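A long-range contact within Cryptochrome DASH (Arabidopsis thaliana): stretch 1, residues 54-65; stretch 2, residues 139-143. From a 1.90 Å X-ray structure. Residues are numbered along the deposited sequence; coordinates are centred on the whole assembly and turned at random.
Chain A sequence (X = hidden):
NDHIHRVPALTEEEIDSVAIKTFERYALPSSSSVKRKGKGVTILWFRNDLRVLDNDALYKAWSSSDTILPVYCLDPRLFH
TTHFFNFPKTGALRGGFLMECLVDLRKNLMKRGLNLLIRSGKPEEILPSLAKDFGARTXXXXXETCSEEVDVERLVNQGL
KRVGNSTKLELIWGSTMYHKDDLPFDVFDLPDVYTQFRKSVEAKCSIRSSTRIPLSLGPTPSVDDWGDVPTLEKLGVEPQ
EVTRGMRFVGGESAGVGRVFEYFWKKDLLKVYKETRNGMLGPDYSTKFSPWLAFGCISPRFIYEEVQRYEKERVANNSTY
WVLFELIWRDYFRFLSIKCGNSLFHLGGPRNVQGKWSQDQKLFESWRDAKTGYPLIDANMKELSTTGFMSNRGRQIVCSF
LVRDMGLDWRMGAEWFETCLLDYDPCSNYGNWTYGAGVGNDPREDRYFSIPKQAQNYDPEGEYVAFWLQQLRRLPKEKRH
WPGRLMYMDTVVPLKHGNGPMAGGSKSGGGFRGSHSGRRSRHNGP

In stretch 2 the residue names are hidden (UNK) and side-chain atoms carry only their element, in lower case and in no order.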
ATOM      1  N   ASP A  54       7.746 -10.556  11.065  1.00 19.17           N
ATOM      2  CA  ASP A  54       8.552  -9.344  11.123  1.00 20.76           C
ATOM      3  C   ASP A  54       7.770  -8.133  11.620  1.00 20.14           C
ATOM      4  O   ASP A  54       7.803  -7.060  11.011  1.00 19.34           O
ATOM      5  CB  ASP A  54       9.125  -9.078   9.724  1.00 21.39           C
ATOM      6  CG  ASP A  54      10.056  -7.883   9.688  1.00 25.82           C
ATOM      7  OD1 ASP A  54      10.816  -7.691  10.657  1.00 22.83           O
ATOM      8  OD2 ASP A  54      10.040  -7.145   8.682  1.00 25.11           O
ATOM      9  N   ASN A  55       7.067  -8.316  12.732  1.00 20.30           N
ATOM     10  CA  ASN A  55       6.267  -7.253  13.327  1.00 22.56           C
ATOM     11  C   ASN A  55       6.893  -6.851  14.663  1.00 24.08           C
ATOM     12  O   ASN A  55       6.711  -7.549  15.663  1.00 22.71           O
ATOM     13  CB  ASN A  55       4.835  -7.749  13.570  1.00 19.82           C
ATOM     14  CG  ASN A  55       3.904  -6.636  14.029  1.00 21.80           C
ATOM     15  OD1 ASN A  55       4.313  -5.733  14.744  1.00 18.00           O
ATOM     16  ND2 ASN A  55       2.647  -6.710  13.625  1.00 18.11           N
ATOM     17  N   ASP A  56       7.625  -5.734  14.670  1.00 21.96           N
ATOM     18  CA  ASP A  56       8.281  -5.243  15.882  1.00 23.75           C
ATOM     19  C   ASP A  56       7.325  -4.819  16.986  1.00 24.13           C
ATOM     20  O   ASP A  56       7.652  -4.939  18.171  1.00 23.42           O
ATOM     21  CB  ASP A  56       9.201  -4.061  15.567  1.00 27.47           C
ATOM     22  CG  ASP A  56      10.486  -4.489  14.907  1.00 31.40           C
ATOM     23  OD1 ASP A  56      10.980  -5.586  15.232  1.00 35.93           O
ATOM     24  OD2 ASP A  56      11.010  -3.727  14.075  1.00 36.41           O
ATOM     25  N   ALA A  57       6.162  -4.290  16.614  1.00 20.57           N
ATOM     26  CA  ALA A  57       5.202  -3.874  17.636  1.00 22.01           C
ATOM     27  C   ALA A  57       4.725  -5.119  18.389  1.00 22.87           C
ATOM     28  O   ALA A  57       4.652  -5.125  19.622  1.00 21.51           O
ATOM     29  CB  ALA A  57       4.022  -3.139  16.993  1.00 19.22           C
ATOM     30  N   LEU A  58       4.402  -6.168  17.636  1.00 22.46           N
ATOM     31  CA  LEU A  58       3.964  -7.436  18.212  1.00 21.07           C
ATOM     32  C   LEU A  58       5.083  -8.019  19.073  1.00 22.16           C
ATOM     33  O   LEU A  58       4.850  -8.494  20.183  1.00 22.40           O
ATOM     34  CB  LEU A  58       3.617  -8.428  17.100  1.00 21.70           C
ATOM     35  CG  LEU A  58       3.340  -9.875  17.521  1.00 24.73           C
ATOM     36  CD1 LEU A  58       2.146  -9.920  18.459  1.00 23.37           C
ATOM     37  CD2 LEU A  58       3.071 -10.732  16.286  1.00 24.56           C
ATOM     38  N   TYR A  59       6.310  -7.988  18.563  1.00 21.69           N
ATOM     39  CA  TYR A  59       7.417  -8.525  19.343  1.00 24.52           C
ATOM     40  C   TYR A  59       7.613  -7.768  20.661  1.00 22.16           C
ATOM     41  O   TYR A  59       7.781  -8.381  21.716  1.00 23.71           O
ATOM     42  CB  TYR A  59       8.732  -8.480  18.557  1.00 25.29           C
ATOM     43  CG  TYR A  59       9.855  -9.146  19.317  1.00 29.09           C
ATOM     44  CD1 TYR A  59      10.057 -10.521  19.231  1.00 30.64           C
ATOM     45  CD2 TYR A  59      10.646  -8.419  20.203  1.00 30.93           C
ATOM     46  CE1 TYR A  59      11.014 -11.160  20.011  1.00 31.87           C
ATOM     47  CE2 TYR A  59      11.602  -9.048  20.991  1.00 33.19           C
ATOM     48  CZ  TYR A  59      11.778 -10.419  20.891  1.00 33.02           C
ATOM     49  OH  TYR A  59      12.697 -11.050  21.692  1.00 36.85           O
ATOM     50  N   LYS A  60       7.604  -6.440  20.600  1.00 21.65           N
ATOM     51  CA  LYS A  60       7.807  -5.634  21.806  1.00 21.64           C
ATOM     52  C   LYS A  60       6.669  -5.807  22.805  1.00 22.79           C
ATOM     53  O   LYS A  60       6.884  -5.784  24.025  1.00 22.57           O
ATOM     54  CB  LYS A  60       7.974  -4.159  21.428  1.00 24.12           C
ATOM     55  CG  LYS A  60       8.236  -3.216  22.603  1.00 37.82           C
ATOM     56  CD  LYS A  60       9.411  -3.661  23.473  1.00 44.61           C
ATOM     57  CE  LYS A  60       9.877  -2.548  24.414  1.00 51.59           C
ATOM     58  NZ  LYS A  60      11.090  -1.840  23.898  1.00 54.99           N
ATOM     59  N   ALA A  61       5.460  -5.982  22.287  1.00 20.77           N
ATOM     60  CA  ALA A  61       4.287  -6.180  23.134  1.00 23.71           C
ATOM     61  C   ALA A  61       4.428  -7.505  23.886  1.00 24.38           C
ATOM     62  O   ALA A  61       4.208  -7.587  25.098  1.00 25.18           O
ATOM     63  CB  ALA A  61       3.034  -6.202  22.282  1.00 21.05           C
ATOM     64  N   TRP A  62       4.806  -8.541  23.149  1.00 23.22           N
ATOM     65  CA  TRP A  62       4.980  -9.870  23.715  1.00 23.07           C
ATOM     66  C   TRP A  62       6.095  -9.931  24.751  1.00 22.88           C
ATOM     67  O   TRP A  62       5.925 -10.514  25.819  1.00 25.92           O
ATOM     68  CB  TRP A  62       5.276 -10.863  22.592  1.00 22.88           C
ATOM     69  CG  TRP A  62       5.668 -12.228  23.065  1.00 24.38           C
ATOM     70  CD1 TRP A  62       4.845 -13.196  23.569  1.00 25.27           C
ATOM     71  CD2 TRP A  62       6.985 -12.783  23.058  1.00 24.27           C
ATOM     72  NE1 TRP A  62       5.572 -14.325  23.872  1.00 25.41           N
ATOM     73  CE2 TRP A  62       6.888 -14.097  23.570  1.00 25.19           C
ATOM     74  CE3 TRP A  62       8.242 -12.298  22.669  1.00 27.01           C
ATOM     75  CZ2 TRP A  62       8.001 -14.934  23.703  1.00 28.16           C
ATOM     76  CZ3 TRP A  62       9.351 -13.132  22.802  1.00 28.69           C
ATOM     77  CH2 TRP A  62       9.219 -14.434  23.315  1.00 28.73           C
ATOM     78  N   SER A  63       7.230  -9.320  24.443  1.00 23.24           N
ATOM     79  CA  SER A  63       8.370  -9.365  25.345  1.00 27.88           C
ATOM     80  C   SER A  63       8.262  -8.455  26.564  1.00 28.22           C
ATOM     81  O   SER A  63       9.061  -8.564  27.489  1.00 28.24           O
ATOM     82  CB  SER A  63       9.661  -9.047  24.581  1.00 29.34           C
ATOM     83  OG  SER A  63       9.619  -7.744  24.038  1.00 32.24           O
ATOM     84  N   SER A  64       7.268  -7.575  26.581  1.00 24.88           N
ATOM     85  CA  SER A  64       7.117  -6.675  27.715  1.00 25.50           C
ATOM     86  C   SER A  64       5.816  -6.900  28.484  1.00 25.53           C
ATOM     87  O   SER A  64       5.366  -6.024  29.224  1.00 26.86           O
ATOM     88  CB  SER A  64       7.188  -5.229  27.232  1.00 28.99           C
ATOM     89  OG  SER A  64       6.078  -4.918  26.416  1.00 31.92           O
ATOM     90  N   SER A  65       5.223  -8.075  28.319  1.00 23.71           N
ATOM     91  CA  SER A  65       3.968  -8.405  28.986  1.00 24.57           C
ATOM     92  C   SER A  65       3.883  -9.902  29.259  1.00 26.63           C
ATOM     93  O   SER A  65       4.766 -10.662  28.859  1.00 25.95           O
ATOM     94  CB  SER A  65       2.793  -8.035  28.088  1.00 24.07           C
ATOM     95  OG  SER A  65       2.737  -8.922  26.978  1.00 24.89           O
ATOM     96  N   UNK A 139      -0.073   0.355  25.373  1.00 20.67           N
ATOM     97  CA  UNK A 139      -0.747   0.109  24.106  1.00 19.96           C
ATOM     98  C   UNK A 139       0.390   0.312  23.103  1.00 19.80           C
ATOM     99  O   UNK A 139       0.980   1.394  23.041  1.00 20.29           O
ATOM    100  c   UNK A 139      -2.984   1.009  24.821  1.00 20.74           C
ATOM    101  c   UNK A 139      -2.409   0.864  22.384  1.00 20.71           C
ATOM    102  c   UNK A 139      -1.862   1.124  23.795  1.00 20.31           C
ATOM    103  N   UNK A 140       0.715  -0.743  22.365  1.00 19.83           N
ATOM    104  CA  UNK A 140       1.772  -0.712  21.357  1.00 18.79           C
ATOM    105  C   UNK A 140       1.162  -0.574  19.966  1.00 19.25           C
ATOM    106  O   UNK A 140       0.108  -1.139  19.686  1.00 17.85           O
ATOM    107  c   UNK A 140       5.753  -1.458  23.411  1.00 28.04           C
ATOM    108  c   UNK A 140       4.234  -2.774  24.734  1.00 26.93           C
ATOM    109  c   UNK A 140       5.461  -2.132  24.591  1.00 24.19           C
ATOM    110  c   UNK A 140       3.590  -2.066  22.510  1.00 24.12           C
ATOM    111  c   UNK A 140       3.307  -2.738  23.695  1.00 24.74           C
ATOM    112  c   UNK A 140       2.582  -2.014  21.401  1.00 21.62           C
ATOM    113  c   UNK A 140       4.816  -1.428  22.376  1.00 26.13           C
ATOM    114  N   UNK A 141       1.835   0.175  19.100  1.00 19.19           N
ATOM    115  CA  UNK A 141       1.371   0.351  17.733  1.00 19.76           C
ATOM    116  C   UNK A 141       2.526   0.881  16.903  1.00 19.75           C
ATOM    117  O   UNK A 141       3.520   1.369  17.442  1.00 18.77           O
ATOM    118  c   UNK A 141       0.205   1.329  17.683  1.00 18.74           C
ATOM    119  N   UNK A 142       2.398   0.768  15.589  1.00 20.20           N
ATOM    120  CA  UNK A 142       3.427   1.281  14.705  1.00 17.67           C
ATOM    121  C   UNK A 142       3.190   2.762  14.506  1.00 18.07           C
ATOM    122  O   UNK A 142       2.049   3.217  14.452  1.00 16.08           O
ATOM    123  n   UNK A 142       5.478  -0.839  13.539  1.00 27.84           N
ATOM    124  c   UNK A 142       4.111  -0.749  13.380  1.00 20.54           C
ATOM    125  n   UNK A 142       4.753  -2.849  13.377  1.00 24.63           N
ATOM    126  c   UNK A 142       5.837  -2.110  13.533  1.00 24.01           C
ATOM    127  c   UNK A 142       3.660  -2.019  13.279  1.00 15.00           C
ATOM    128  c   UNK A 142       3.389   0.558  13.363  1.00 18.84           C
ATOM    129  N   UNK A 143       4.282   3.508  14.401  1.00 17.85           N
ATOM    130  CA  UNK A 143       4.233   4.948  14.202  1.00 16.51           C
ATOM    131  C   UNK A 143       3.849   5.256  12.762  1.00 18.69           C
ATOM    132  O   UNK A 143       4.354   4.620  11.833  1.00 18.34           O
ATOM    133  c   UNK A 143       5.141   7.747  15.620  1.00 18.75           C
ATOM    134  c   UNK A 143       5.688   7.073  14.360  1.00 17.18           C
ATOM    135  c   UNK A 143       5.132   9.265  15.486  1.00 18.88           C
ATOM    136  n   UNK A 143       4.094   9.709  14.510  1.00 17.77           N
ATOM    137  c   UNK A 143       5.613   5.546  14.480  1.00 18.69           C
TER

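Position 139 opens the stretch inside a strand that began earlier in the chain. Its side chain is three carbons, the first carrying the other two, so the branch sits at CB itself. None of these atoms comes near the helix of stretch 1; its CB stays 8.9 Å from Ala-61 CB. A beta-branched, wholly aliphatic side chain of three carbons is valine, and Val-139 is buried without taking part in this contact.

Position 140 carries seven carbons and no heteroatom: one carbon, then a flat ring of six. CA-to-CB points toward stretch 1, and the ring lies along the helix backbone. Ala-61 N and Lys-60 C lie over one face, Ala-61 CB is 3.8 Å from a ring carbon, Lys-60 CG is 3.1 Å from another, and Ser-64 OG is 3.3 Å from a third. A six-carbon ring with no hydroxyl at its end is phenylalanine. In Phe-140, chi1 is m (-79°); the atom nearest Lys-60 CG is CE1, the one nearest Ser-64 OG is CE2, and CD2 meets Ala-61 CB. With 98 Å² covered, it gives the largest share of any residue here. Ser-64 OG approaches the ring obliquely while donating to Lys-60 O at 2.7 Å, so the polar group beside the ring has its hydrogen bond within its own stretch.

Position 141 has a single side-chain carbon, directed away from the helix; its CB is 5.9 Å from Ala-57 CB. One carbon alone is alanine. Ala-141 matters through its backbone: its CA is 5.7 Å from the CA of Ala-57, the closest CA pairing of the two stretches, and its C lies 4.3 Å from Ala-57 CB.

Position 142 shows one carbon followed by a five-membered ring of three carbons and two nitrogens. CA-to-CB points sideways, but the end of the side chain comes nearer to the helix start. One ring nitrogen is 3.2 Å from Asn-55 OD1, and Ala-57 CB sits over a ring face, 3.9 Å from the centroid and 20° off the normal. That ring is the imidazole of histidine. His-142 NE2 donates to Asn-55 OD1, with an N-H...acceptor angle of 140°, while ND1 is bonded elsewhere in the structure.

Position 143 ends in nitrogen after four carbons in a row, an unbranched chain; its CB, the nearest side-chain atom, is 9.2 Å from Ala-57 CB. This is lysine; Lys-143 plays no part in the contact.

The rules are economical. Helix and strand run nearly antiparallel, at 162°, with axes 7.6 Å apart at closest approach. Ala-57 and Ala-61, one turn apart, present small methyls: one meets the His-142 face, the other the Phe-140 ring. Asn-55, at the N-cap, accepts from Leu-58 N at 2.9 Å through OD1, the same oxygen that receives His-142 NE2. A single carbonyl thus caps the helix and ties it to the strand, while the phenylalanine ring supplies most of the strand's packing surface.

Stretch 2 139-143: VFAHK
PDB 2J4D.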